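Long-range contacts in cell surface protein (Faecalibacterium prausnitzii A2-165, PDB 4GT6), which is of unknown function but, as a leucine-rich-repeat region of a larger extracellular cell surface protein, probably binds other proteins: residues A[156-161]-A[178-183]; A[115-120]-A[136-141]; A[313-318]-A[336-341]; A[288-293]-A[308-313]. All blocks are in the same frame, centred on the assembly; numbering follows the deposited sequence. Where two conformers were deposited one is given.

Contact 1 (A[156-161]-A[178-183]); sequences FSYCYS and AFTGTA. With EDO (1,2-ethanediol), chain H.
Equivalent turns of successive coils stack here: the type II beta turn Phe156 to Cys159 lies on the type II turn Phe179 to Thr182 in the loops of a leucine-rich-repeat solenoid, and the contact is largely buried. Two backbone bonds join the turns. Phe156 N donates to Ala178 O, and Tyr158 N reaches Thr180 O at 2.7 Å in an almost straight bond (N-H...O 173°). The phenyl groups of Phe156 and Phe179 lie side by side and point the same way, their planes 19° apart but slid so far that the rings barely overlap; Phe156 CD2 meets Phe179 CE1 at 3.4 Å. Flat, apolar rings suit a position where Phe156, Phe179 and Phe201 of successive coils follow one another. At the backbone of this turn, CG2 of Thr182 comes to 3.2 Å from Phe156 O, while the hydroxyl of Thr182, turned between the backbone N and the carbonyl carbon (chi1 61°), bonds back from OG1 to Phe179 O at 2.9 Å; Thr182 N holds the same carbonyl. Bound 1,2-ethanediol, probably from the crystallisation liquor, donates from O2 to Thr182 O. Gly181 has positive phi, and a CB there would run into Tyr158 CD1, which makes the smallest residue the natural choice. The phenol of Tyr158 lies alongside Thr180, its OH 3.7 Å from Thr180 CG2 and weakly hydrogen-bonded to Glu203, while Ala183 CB touches Tyr160 O at 3.3 Å. Ser157 bonds through its backbone to His135, and the two loops lead into strands 164-166 and 186-189 of adjacent coils.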
loop_
_atom_site.group_PDB
_atom_site.type_symbol
_atom_site.label_atom_id
_atom_site.label_comp_id
_atom_site.label_asym_id
_atom_site.label_seq_id
_atom_site.Cartn_x
_atom_site.Cartn_y
_atom_site.Cartn_z
ATOM N N PHE A 156 2.068 4.041 -4.350
ATOM C CA PHE A 156 2.562 2.979 -5.212
ATOM C C PHE A 156 1.864 1.675 -4.945
ATOM O O PHE A 156 2.440 0.626 -5.237
ATOM C CB PHE A 156 4.084 2.785 -5.041
ATOM C CG PHE A 156 4.895 4.017 -5.370
ATOM C CD1 PHE A 156 5.082 4.416 -6.692
ATOM C CD2 PHE A 156 5.475 4.775 -4.361
ATOM C CE1 PHE A 156 5.822 5.574 -6.995
ATOM C CE2 PHE A 156 6.244 5.913 -4.667
ATOM C CZ PHE A 156 6.389 6.312 -5.976
ATOM N N SER A 157 0.610 1.709 -4.473
ATOM C CA SER A 157 -0.092 0.444 -4.252
ATOM C C SER A 157 -0.135 -0.390 -5.542
ATOM O O SER A 157 -0.451 0.151 -6.609
ATOM C CB SER A 157 -1.517 0.678 -3.761
ATOM O OG SER A 157 -1.529 1.427 -2.564
ATOM N N TYR A 158 0.209 -1.700 -5.437
ATOM C CA TYR A 158 0.151 -2.675 -6.543
ATOM C C TYR A 158 1.056 -2.303 -7.726
ATOM O O TYR A 158 0.820 -2.717 -8.872
ATOM C CB TYR A 158 -1.311 -2.932 -6.995
ATOM C CG TYR A 158 -2.161 -3.295 -5.799
ATOM C CD1 TYR A 158 -1.928 -4.473 -5.087
ATOM C CD2 TYR A 158 -3.111 -2.410 -5.301
ATOM C CE1 TYR A 158 -2.645 -4.772 -3.931
ATOM C CE2 TYR A 158 -3.849 -2.711 -4.152
ATOM C CZ TYR A 158 -3.624 -3.903 -3.486
ATOM O OH TYR A 158 -4.332 -4.218 -2.350
ATOM N N CYS A 159 2.179 -1.653 -7.420
ATOM C CA CYS A 159 3.229 -1.464 -8.422
ATOM C C CYS A 159 4.042 -2.742 -8.356
ATOM O O CYS A 159 5.054 -2.821 -7.652
ATOM C CB CYS A 159 4.047 -0.208 -8.140
ATOM S SG CYS A 159 3.146 1.316 -8.512
ATOM N N TYR A 160 3.539 -3.787 -9.064
ATOM C CA TYR A 160 4.067 -5.164 -8.986
ATOM C C TYR A 160 5.522 -5.357 -9.379
ATOM O O TYR A 160 6.115 -6.366 -8.969
ATOM C CB TYR A 160 3.222 -6.118 -9.835
ATOM C CG TYR A 160 1.772 -6.190 -9.409
ATOM C CD1 TYR A 160 1.425 -6.393 -8.074
ATOM C CD2 TYR A 160 0.748 -6.153 -10.353
ATOM C CE1 TYR A 160 0.090 -6.485 -7.681
ATOM C CE2 TYR A 160 -0.592 -6.246 -9.972
ATOM C CZ TYR A 160 -0.915 -6.410 -8.634
ATOM O OH TYR A 160 -2.230 -6.532 -8.257
ATOM N N SER A 161 6.093 -4.451 -10.171
ATOM C CA SER A 161 7.495 -4.560 -10.603
ATOM C C SER A 161 8.446 -3.696 -9.794
ATOM O O SER A 161 9.654 -3.761 -10.020
ATOM C CB SER A 161 7.629 -4.151 -12.070
ATOM O OG SER A 161 6.790 -4.959 -12.867
ATOM N N ALA A 178 0.941 3.035 1.132
ATOM C CA ALA A 178 1.871 3.651 0.152
ATOM C C ALA A 178 2.627 2.629 -0.719
ATOM O O ALA A 178 2.792 2.882 -1.916
ATOM C CB ALA A 178 2.874 4.543 0.870
ATOM N N PHE A 179 3.056 1.466 -0.145
ATOM C CA PHE A 179 3.809 0.460 -0.918
ATOM C C PHE A 179 3.140 -0.892 -0.881
ATOM O O PHE A 179 3.811 -1.910 -1.093
ATOM C CB PHE A 179 5.259 0.341 -0.389
ATOM C CG PHE A 179 6.014 1.638 -0.527
ATOM C CD1 PHE A 179 6.559 2.016 -1.748
ATOM C CD2 PHE A 179 6.123 2.516 0.548
ATOM C CE1 PHE A 179 7.215 3.244 -1.889
ATOM C CE2 PHE A 179 6.822 3.723 0.421
ATOM C CZ PHE A 179 7.363 4.076 -0.793
ATOM N N THR A 180 1.818 -0.930 -0.625
ATOM C CA THR A 180 1.110 -2.225 -0.615
ATOM C C THR A 180 1.335 -2.994 -1.923
ATOM O O THR A 180 1.193 -2.420 -3.005
ATOM C CB THR A 180 -0.410 -2.013 -0.424
ATOM O OG1 THR A 180 -0.656 -1.429 0.835
ATOM C CG2 THR A 180 -1.209 -3.308 -0.522
ATOM N N GLY A 181 1.687 -4.274 -1.817
ATOM C CA GLY A 181 1.778 -5.143 -2.985
ATOM C C GLY A 181 2.922 -4.901 -3.946
ATOM O O GLY A 181 2.911 -5.460 -5.045
ATOM N N THR A 182 3.929 -4.122 -3.534
ATOM C CA THR A 182 5.090 -3.837 -4.378
ATOM C C THR A 182 6.112 -4.982 -4.308
ATOM O O THR A 182 6.018 -5.860 -3.449
ATOM C CB THR A 182 5.727 -2.487 -4.006
ATOM O OG1 THR A 182 6.165 -2.538 -2.647
ATOM C CG2 THR A 182 4.779 -1.310 -4.237
ATOM N N ALA A 183 7.104 -4.945 -5.197
ATOM C CA ALA A 183 8.147 -5.974 -5.272
ATOM C C ALA A 183 9.399 -5.564 -4.491
ATOM O O ALA A 183 10.477 -6.098 -4.781
ATOM C CB ALA A 183 8.508 -6.229 -6.738
HETATM C C1 EDO H . 6.346 -9.058 -5.734
HETATM O O1 EDO H . 6.593 -10.361 -5.290
HETATM C C2 EDO H . 4.980 -8.559 -5.220
HETATM O O2 EDO H . 4.915 -8.547 -3.783
#

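Contact 2 (A[115-120]-A[136-141]); sequences ELTDIP and CEELDT
Glu138 lays its extended side chain beside that of Glu115, both pointing the same way, and its OE2 lies 3.7 Å from Glu115 CG. Its CB also meets the methyl CG2 of Thr117 at 3.8 Å, a small branched residue offering a carbon to the aliphatic part of the acid. The two carboxylates, their planes 43° apart, approach to 4.5 Å between Glu115 OE2 and Glu138 OE2. A water bridges the two residues, donating to Glu138 OE1 at 2.6 Å and to Glu115 O, and Lys90 forms a salt bridge with Glu115 OE1. An alanine in place of Glu138 would probably leave that water without one of its acceptors and open a gap beside Glu115 CG. On the inner side Leu139, its CG anti to the carbonyl carbon (chi1 -73°), turns a branched apolar end inward: its CD2 touches Ile119 CD1 at 3.8 Å, the two side chains crossing at about a right angle, and comes within 3.5 Å of Leu116 O. Apolar branches of Leu139 and Ile119 thus pack between neighbouring coils of the repeat, while toward the surface two like charges lie close together, a repulsion that the salt bridge from Lys90 to Glu115 probably offsets in part.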
loop_
_atom_site.group_PDB
_atom_site.type_symbol
_atom_site.label_atom_id
_atom_site.label_comp_id
_atom_site.label_asym_id
_atom_site.label_seq_id
_atom_site.Cartn_x
_atom_site.Cartn_y
_atom_site.Cartn_z
ATOM N N GLU A 115 1.466 0.080 -17.871
ATOM C CA GLU A 115 2.595 -0.195 -18.771
ATOM C C GLU A 115 3.636 0.918 -18.723
ATOM O O GLU A 115 4.646 0.854 -19.435
ATOM C CB GLU A 115 2.116 -0.434 -20.219
ATOM C CG GLU A 115 1.421 -1.778 -20.283
ATOM C CD GLU A 115 1.089 -2.338 -21.654
ATOM O OE1 GLU A 115 1.353 -1.655 -22.664
ATOM O OE2 GLU A 115 0.649 -3.507 -21.712
ATOM N N LEU A 116 3.421 1.902 -17.834
ATOM C CA LEU A 116 4.286 3.070 -17.715
ATOM C C LEU A 116 5.641 2.679 -17.079
ATOM O O LEU A 116 5.664 2.083 -16.015
ATOM C CB LEU A 116 3.559 4.148 -16.888
ATOM C CG LEU A 116 4.310 5.440 -16.613
ATOM C CD1 LEU A 116 4.634 6.226 -17.942
ATOM C CD2 LEU A 116 3.507 6.301 -15.634
ATOM N N THR A 117 6.736 2.916 -17.799
ATOM C CA THR A 117 8.079 2.550 -17.300
ATOM C C THR A 117 9.014 3.756 -17.132
ATOM O O THR A 117 9.902 3.713 -16.277
ATOM C CB THR A 117 8.761 1.526 -18.229
ATOM O OG1 THR A 117 8.832 2.047 -19.562
ATOM C CG2 THR A 117 8.050 0.180 -18.237
ATOM N N ASP A 118 8.834 4.802 -17.951
ATOM C CA ASP A 118 9.709 5.976 -17.948
ATOM C C ASP A 118 8.972 7.193 -17.444
ATOM O O ASP A 118 8.066 7.685 -18.119
ATOM C CB ASP A 118 10.270 6.232 -19.363
ATOM C CG ASP A 118 11.045 5.078 -19.979
ATOM O OD1 ASP A 118 11.479 4.177 -19.225
ATOM O OD2 ASP A 118 11.227 5.081 -21.215
ATOM N N ILE A 119 9.359 7.683 -16.254
ATOM C CA ILE A 119 8.728 8.859 -15.655
ATOM C C ILE A 119 9.768 9.921 -15.182
ATOM O O ILE A 119 9.815 10.213 -13.985
ATOM C CB ILE A 119 7.755 8.479 -14.494
ATOM C CG1 ILE A 119 8.376 7.489 -13.489
ATOM C CG2 ILE A 119 6.450 7.984 -15.034
ATOM C CD1 ILE A 119 7.661 7.431 -12.074
ATOM N N PRO A 120 10.504 10.612 -16.089
ATOM C CA PRO A 120 11.435 11.684 -15.628
ATOM C C PRO A 120 10.772 12.895 -14.959
ATOM O O PRO A 120 11.460 13.706 -14.358
ATOM C CB PRO A 120 12.107 12.145 -16.919
ATOM C CG PRO A 120 11.119 11.773 -18.027
ATOM C CD PRO A 120 10.593 10.435 -17.553
ATOM N N CYS A 136 0.703 1.178 -11.197
ATOM C CA CYS A 136 1.699 1.371 -12.236
ATOM C C CYS A 136 2.602 0.150 -12.144
ATOM O O CYS A 136 3.711 0.190 -11.613
ATOM C CB CYS A 136 2.437 2.692 -12.073
ATOM S SG CYS A 136 1.410 4.124 -12.516
ATOM N N GLU A 137 2.060 -0.964 -12.661
ATOM C CA GLU A 137 2.570 -2.332 -12.547
ATOM C C GLU A 137 3.900 -2.611 -13.226
ATOM O O GLU A 137 4.456 -3.689 -12.998
ATOM C CB GLU A 137 1.515 -3.307 -13.094
ATOM C CG GLU A 137 0.187 -3.193 -12.351
ATOM C CD GLU A 137 -0.902 -4.124 -12.842
ATOM O OE1 GLU A 137 -0.579 -5.073 -13.586
ATOM O OE2 GLU A 137 -2.068 -3.945 -12.428
ATOM N N GLU A 138 4.413 -1.696 -14.041
ATOM C CA GLU A 138 5.704 -1.921 -14.688
ATOM C C GLU A 138 6.802 -0.936 -14.224
ATOM O O GLU A 138 7.936 -1.072 -14.669
ATOM C CB GLU A 138 5.556 -1.914 -16.212
ATOM C CG GLU A 138 4.955 -3.230 -16.676
ATOM C CD GLU A 138 4.931 -3.410 -18.183
ATOM O OE1 GLU A 138 5.924 -3.034 -18.849
ATOM O OE2 GLU A 138 3.929 -3.964 -18.689
ATOM N N LEU A 139 6.512 0.014 -13.320
ATOM C CA LEU A 139 7.581 0.874 -12.765
ATOM C C LEU A 139 8.582 -0.040 -12.025
ATOM O O LEU A 139 8.128 -0.852 -11.219
ATOM C CB LEU A 139 7.018 1.917 -11.783
ATOM C CG LEU A 139 6.229 3.074 -12.352
ATOM C CD1 LEU A 139 5.737 3.971 -11.200
ATOM C CD2 LEU A 139 7.078 3.897 -13.350
ATOM N N ASP A 140 9.892 0.075 -12.293
ATOM C CA ASP A 140 10.850 -0.845 -11.657
ATOM C C ASP A 140 11.619 -0.218 -10.490
ATOM O O ASP A 140 11.838 -0.906 -9.485
ATOM C CB ASP A 140 11.829 -1.451 -12.690
ATOM C CG ASP A 140 12.736 -0.478 -13.419
ATOM O OD1 ASP A 140 12.472 0.740 -13.363
ATOM O OD2 ASP A 140 13.723 -0.932 -14.030
ATOM N N THR A 141 12.047 1.035 -10.611
ATOM C CA THR A 141 12.766 1.746 -9.548
ATOM C C THR A 141 12.266 3.164 -9.517
ATOM O O THR A 141 11.986 3.738 -10.584
ATOM C CB THR A 141 14.303 1.734 -9.732
ATOM O OG1 THR A 141 14.656 2.586 -10.822
ATOM C CG2 THR A 141 14.897 0.338 -9.902
HETATM O O HOH W 1 5.724 -1.231 -20.730
HETATM O O HOH W 2 10.634 1.777 -14.622
#

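Contact 3 (A[313-318]-A[336-341]); sequences LKSIDI and LERIAI
Arg338 and Asp317 cross obliquely on one face of a parallel strand pair, the guanidinium and carboxylate planes 44° apart. With CG anti to the backbone N (chi1 -175°) and an extended chain up to NE, the arginine grips the acid end-on in a two-nitrogen salt bridge: NH2 meets OD2 of Asp317 at 2.7 Å on its syn side, somewhat out of the carboxylate plane, and NH1 reaches OD1 of Asp317 at 3.0 Å from above that plane. NH1 also donates to Ser315 OG at 2.7 Å, within the guanidinium plane, a short hydroxyl suiting the place beside the long arginine. An alanine in place of Arg338 would probably leave Asp317 without its charge mate and Ser315 OG without this donor. On the other face Ile316 and Ile339 run side by side, pointing the same way, and CG2 of Ile316 presses on CD1 of Ile339 at 3.5 Å, tighter than usual. That CD1 also meets Ile318 CG1, the Ile318 and Ile339 side chains lying aslant to each other; branched isoleucines suit this buried face. Backbone bonds in parallel register, such as Ala340 N to Ile316 O at 3.0 Å, hold strands 315-317 and 338-341 at 8°. Beyond strand 338-341, strand 361-364 continues the parallel sheet, Glu363 forming a salt bridge to Arg338 NE, while Ile316 packs on Ile293 of strand 292-294.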
loop_
_atom_site.group_PDB
_atom_site.type_symbol
_atom_site.label_atom_id
_atom_site.label_comp_id
_atom_site.label_asym_id
_atom_site.label_seq_id
_atom_site.Cartn_x
_atom_site.Cartn_y
_atom_site.Cartn_z
ATOM N N LEU A 313 -0.426 -25.367 8.714
ATOM C CA LEU A 313 -0.942 -25.421 10.071
ATOM C C LEU A 313 -1.714 -26.718 10.281
ATOM O O LEU A 313 -2.692 -26.945 9.582
ATOM C CB LEU A 313 -1.844 -24.211 10.298
ATOM C CG LEU A 313 -2.017 -23.738 11.715
ATOM C CD1 LEU A 313 -0.642 -23.571 12.414
ATOM C CD2 LEU A 313 -2.772 -22.394 11.723
ATOM N N LYS A 314 -1.259 -27.579 11.196
ATOM C CA LYS A 314 -1.927 -28.876 11.443
ATOM C C LYS A 314 -2.728 -28.906 12.753
ATOM O O LYS A 314 -3.743 -29.596 12.841
ATOM C CB LYS A 314 -0.894 -30.011 11.485
ATOM C CG LYS A 314 -0.501 -30.542 10.110
ATOM C CD LYS A 314 0.386 -31.788 10.206
ATOM C CE LYS A 314 -0.386 -33.064 10.483
ATOM N NZ LYS A 314 0.516 -34.219 10.733
ATOM N N SER A 315 -2.208 -28.235 13.788
ATOM C CA SER A 315 -2.793 -28.205 15.122
ATOM C C SER A 315 -2.611 -26.821 15.713
ATOM O O SER A 315 -1.570 -26.188 15.489
ATOM C CB SER A 315 -2.121 -29.254 16.006
ATOM O OG SER A 315 -2.653 -29.268 17.318
ATOM N N ILE A 316 -3.629 -26.324 16.420
ATOM C CA ILE A 316 -3.544 -25.006 17.050
ATOM C C ILE A 316 -4.381 -25.014 18.337
ATOM O O ILE A 316 -5.469 -25.592 18.375
ATOM C CB ILE A 316 -3.905 -23.837 16.077
ATOM C CG1 ILE A 316 -3.552 -22.449 16.682
ATOM C CG2 ILE A 316 -5.345 -23.899 15.566
ATOM C CD1 ILE A 316 -3.347 -21.355 15.682
ATOM N N ASP A 317 -3.835 -24.403 19.394
ATOM C CA ASP A 317 -4.485 -24.290 20.695
ATOM C C ASP A 317 -4.832 -22.827 20.917
ATOM O O ASP A 317 -3.932 -22.000 21.057
ATOM C CB ASP A 317 -3.572 -24.829 21.802
ATOM C CG ASP A 317 -3.411 -26.335 21.726
ATOM O OD1 ASP A 317 -2.557 -26.802 20.944
ATOM O OD2 ASP A 317 -4.180 -27.044 22.393
ATOM N N ILE A 318 -6.123 -22.499 20.866
ATOM C CA ILE A 318 -6.588 -21.116 21.047
ATOM C C ILE A 318 -6.549 -20.835 22.562
ATOM O O ILE A 318 -7.112 -21.631 23.326
ATOM C CB ILE A 318 -7.990 -20.894 20.412
ATOM C CG1 ILE A 318 -8.043 -21.221 18.883
ATOM C CG2 ILE A 318 -8.568 -19.529 20.736
ATOM C CD1 ILE A 318 -6.923 -20.717 18.026
ATOM N N LEU A 336 -5.233 -28.151 8.521
ATOM C CA LEU A 336 -5.635 -28.025 9.921
ATOM C C LEU A 336 -6.525 -29.196 10.321
ATOM O O LEU A 336 -7.608 -29.344 9.763
ATOM C CB LEU A 336 -6.338 -26.676 10.156
ATOM C CG LEU A 336 -6.767 -26.333 11.585
ATOM C CD1 LEU A 336 -5.543 -26.201 12.530
ATOM C CD2 LEU A 336 -7.558 -25.030 11.590
ATOM N N GLU A 337 -6.035 -30.056 11.241
ATOM C CA GLU A 337 -6.743 -31.272 11.700
ATOM C C GLU A 337 -7.350 -31.107 13.071
ATOM O O GLU A 337 -8.403 -31.678 13.350
ATOM C CB GLU A 337 -5.780 -32.485 11.779
ATOM C CG GLU A 337 -5.140 -32.921 10.475
ATOM C CD GLU A 337 -3.993 -33.912 10.609
ATOM O OE1 GLU A 337 -3.543 -34.174 11.750
ATOM O OE2 GLU A 337 -3.527 -34.412 9.561
ATOM N N ARG A 338 -6.645 -30.379 13.951
ATOM C CA ARG A 338 -7.020 -30.222 15.341
ATOM C C ARG A 338 -7.035 -28.766 15.768
ATOM O O ARG A 338 -6.098 -28.017 15.481
ATOM C CB ARG A 338 -6.027 -31.002 16.223
ATOM C CG ARG A 338 -6.361 -31.026 17.716
ATOM C CD ARG A 338 -5.144 -31.403 18.538
ATOM N NE ARG A 338 -5.292 -30.973 19.925
ATOM C CZ ARG A 338 -4.744 -29.878 20.442
ATOM N NH1 ARG A 338 -3.958 -29.106 19.699
ATOM N NH2 ARG A 338 -4.951 -29.562 21.713
ATOM N N ILE A 339 -8.080 -28.386 16.500
ATOM C CA ILE A 339 -8.162 -27.046 17.077
ATOM C C ILE A 339 -8.772 -27.147 18.472
ATOM O O ILE A 339 -9.809 -27.782 18.647
ATOM C CB ILE A 339 -8.875 -25.986 16.183
ATOM C CG1 ILE A 339 -8.838 -24.578 16.873
ATOM C CG2 ILE A 339 -10.304 -26.408 15.801
ATOM C CD1 ILE A 339 -8.767 -23.420 15.966
ATOM N N ALA A 340 -8.096 -26.561 19.461
ATOM C CA ALA A 340 -8.622 -26.506 20.828
ATOM C C ALA A 340 -9.268 -25.133 21.015
ATOM O O ALA A 340 -8.609 -24.114 20.810
ATOM C CB ALA A 340 -7.521 -26.749 21.848
ATOM N N ILE A 341 -10.576 -25.109 21.302
ATOM C CA ILE A 341 -11.342 -23.870 21.474
ATOM C C ILE A 341 -11.771 -23.731 22.950
ATOM O O ILE A 341 -12.483 -24.604 23.457
ATOM C CB ILE A 341 -12.559 -23.844 20.505
ATOM C CG1 ILE A 341 -12.070 -23.839 19.017
ATOM C CG2 ILE A 341 -13.475 -22.634 20.815
ATOM C CD1 ILE A 341 -13.125 -24.070 17.958
#

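Contact 4 (A[288-293]-A[308-313]); sequences PALQDI and AGCISL
Ser312 puts its CB 3.2 Å from Pro288 O, and from there OG, beside the backbone N and anti to the carbonyl carbon (chi1 -74°), continues to the same carbonyl. The OG donates to Pro288 O in a bond modelled as very short, 2.5 Å, whose exact length is doubtful; a small polar residue suits a place where a carbonyl of the neighbouring turn lies so close to a short hydroxyl. Its CB also faces Leu290 O, which a water joins to Ser312 N: the water donates to Leu290 O at 2.7 Å and accepts from the amide. At the other end the ring of Pro288 rests on Ile311, CB to CG1 at 3.8 Å, a rigid ring against a branched chain. Inside, Leu313 CD1 reaches Ile293 CD1 at 3.6 Å, the side chains crossing at about a right angle, and Leu290 CD2 lies near the sulfur of Cys310. An inverse gamma turn is centred on Cys310, which also opens the type I turn to Leu313. Turns of successive coils stacked in this way, with Leu290, Leu313 and Ile293 packed between them, fit the BspA-type leucine-rich-repeat solenoid.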
loop_
_atom_site.group_PDB
_atom_site.type_symbol
_atom_site.label_atom_id
_atom_site.label_comp_id
_atom_site.label_asym_id
_atom_site.label_seq_id
_atom_site.Cartn_x
_atom_site.Cartn_y
_atom_site.Cartn_z
ATOM N N PRO A 288 2.699 -19.964 4.256
ATOM C CA PRO A 288 2.509 -21.390 3.923
ATOM C C PRO A 288 3.407 -22.378 4.664
ATOM O O PRO A 288 3.180 -23.575 4.524
ATOM C CB PRO A 288 2.784 -21.444 2.413
ATOM C CG PRO A 288 3.635 -20.296 2.139
ATOM C CD PRO A 288 3.314 -19.231 3.130
ATOM N N ALA A 289 4.426 -21.905 5.407
ATOM C CA ALA A 289 5.302 -22.804 6.164
ATOM C C ALA A 289 4.992 -22.752 7.664
ATOM O O ALA A 289 5.573 -23.527 8.425
ATOM C CB ALA A 289 6.760 -22.447 5.926
ATOM N N LEU A 290 4.057 -21.886 8.082
ATOM C CA LEU A 290 3.732 -21.670 9.497
ATOM C C LEU A 290 3.069 -22.901 10.097
ATOM O O LEU A 290 1.993 -23.316 9.657
ATOM C CB LEU A 290 2.887 -20.396 9.695
ATOM C CG LEU A 290 2.656 -19.933 11.150
ATOM C CD1 LEU A 290 3.997 -19.637 11.877
ATOM C CD2 LEU A 290 1.753 -18.700 11.190
ATOM N N GLN A 291 3.733 -23.485 11.116
ATOM C CA GLN A 291 3.221 -24.692 11.765
ATOM C C GLN A 291 2.992 -24.529 13.258
ATOM O O GLN A 291 2.127 -25.216 13.804
ATOM C CB GLN A 291 4.181 -25.863 11.544
ATOM C CG GLN A 291 4.088 -26.480 10.161
ATOM C CD GLN A 291 4.845 -27.781 10.105
ATOM O OE1 GLN A 291 5.984 -27.845 9.628
ATOM N NE2 GLN A 291 4.237 -28.846 10.614
ATOM N N ASP A 292 3.794 -23.690 13.934
ATOM C CA ASP A 292 3.660 -23.539 15.386
ATOM C C ASP A 292 3.490 -22.098 15.786
ATOM O O ASP A 292 4.229 -21.228 15.322
ATOM C CB ASP A 292 4.906 -24.118 16.082
ATOM C CG ASP A 292 5.096 -25.604 15.845
ATOM O OD1 ASP A 292 4.201 -26.383 16.225
ATOM O OD2 ASP A 292 6.151 -25.988 15.308
ATOM N N ILE A 293 2.477 -21.843 16.610
ATOM C CA ILE A 293 2.175 -20.510 17.123
ATOM C C ILE A 293 2.001 -20.599 18.636
ATOM O O ILE A 293 1.188 -21.397 19.099
ATOM C CB ILE A 293 0.899 -19.895 16.458
ATOM C CG1 ILE A 293 1.049 -19.781 14.936
ATOM C CG2 ILE A 293 0.569 -18.502 17.077
ATOM C CD1 ILE A 293 -0.027 -20.461 14.205
ATOM N N ALA A 308 -5.552 -16.930 7.679
ATOM C CA ALA A 308 -6.103 -17.354 6.395
ATOM C C ALA A 308 -4.955 -17.794 5.454
ATOM O O ALA A 308 -3.911 -17.126 5.405
ATOM C CB ALA A 308 -6.915 -16.213 5.771
ATOM N N GLY A 309 -5.126 -18.940 4.794
ATOM C CA GLY A 309 -4.136 -19.470 3.852
ATOM C C GLY A 309 -2.882 -20.058 4.486
ATOM O O GLY A 309 -1.862 -20.237 3.805
ATOM N N CYS A 310 -2.937 -20.363 5.788
ATOM C CA CYS A 310 -1.793 -20.986 6.454
ATOM C C CYS A 310 -1.931 -22.501 6.262
ATOM O O CYS A 310 -2.388 -23.242 7.133
ATOM C CB CYS A 310 -1.689 -20.564 7.913
ATOM S SG CYS A 310 -1.139 -18.843 8.117
ATOM N N ILE A 311 -1.498 -22.935 5.079
ATOM C CA ILE A 311 -1.672 -24.287 4.547
ATOM C C ILE A 311 -0.779 -25.375 5.209
ATOM O O ILE A 311 -0.990 -26.545 4.904
ATOM C CB ILE A 311 -1.544 -24.279 2.986
ATOM C CG1 ILE A 311 -0.150 -23.803 2.490
ATOM C CG2 ILE A 311 -2.675 -23.439 2.361
ATOM C CD1 ILE A 311 0.234 -24.290 1.057
ATOM N N SER A 312 0.149 -25.025 6.121
ATOM C CA SER A 312 0.984 -26.016 6.837
ATOM C C SER A 312 0.529 -26.182 8.283
ATOM O O SER A 312 1.034 -27.050 8.996
ATOM C CB SER A 312 2.456 -25.619 6.819
ATOM O OG SER A 312 2.982 -25.847 5.531
ATOM N N LEU A 313 -0.426 -25.367 8.714
ATOM C CA LEU A 313 -0.942 -25.421 10.071
ATOM C C LEU A 313 -1.714 -26.718 10.281
ATOM O O LEU A 313 -2.692 -26.945 9.582
ATOM C CB LEU A 313 -1.844 -24.211 10.298
ATOM C CG LEU A 313 -2.017 -23.738 11.715
ATOM C CD1 LEU A 313 -0.642 -23.571 12.414
ATOM C CD2 LEU A 313 -2.772 -22.394 11.723
HETATM O O HOH W 3 0.980 -22.614 7.236
#

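How the contacts relate
Following the chain from the N terminus, contact 2 closes first, joining 115-120 to 136-141 round a loop that includes strand 127-128. Contact 1 then closes a like loop between 156-161 and 178-183, and the two touch, Ser161 OG lying 2.7 Å from Glu137 O. Farther on, contact 4 closes 288-293 on 308-313, and contact 3 opens at Leu313, which both share, and runs to 336-341. All four lie in series; none nests or crosses. Contacts 1 and 2 tie together coils of one repeat region, and contacts 3 and 4 those of another, with contacts 2 and 3 centred about 44 Å apart on opposite sides of the chain's centre.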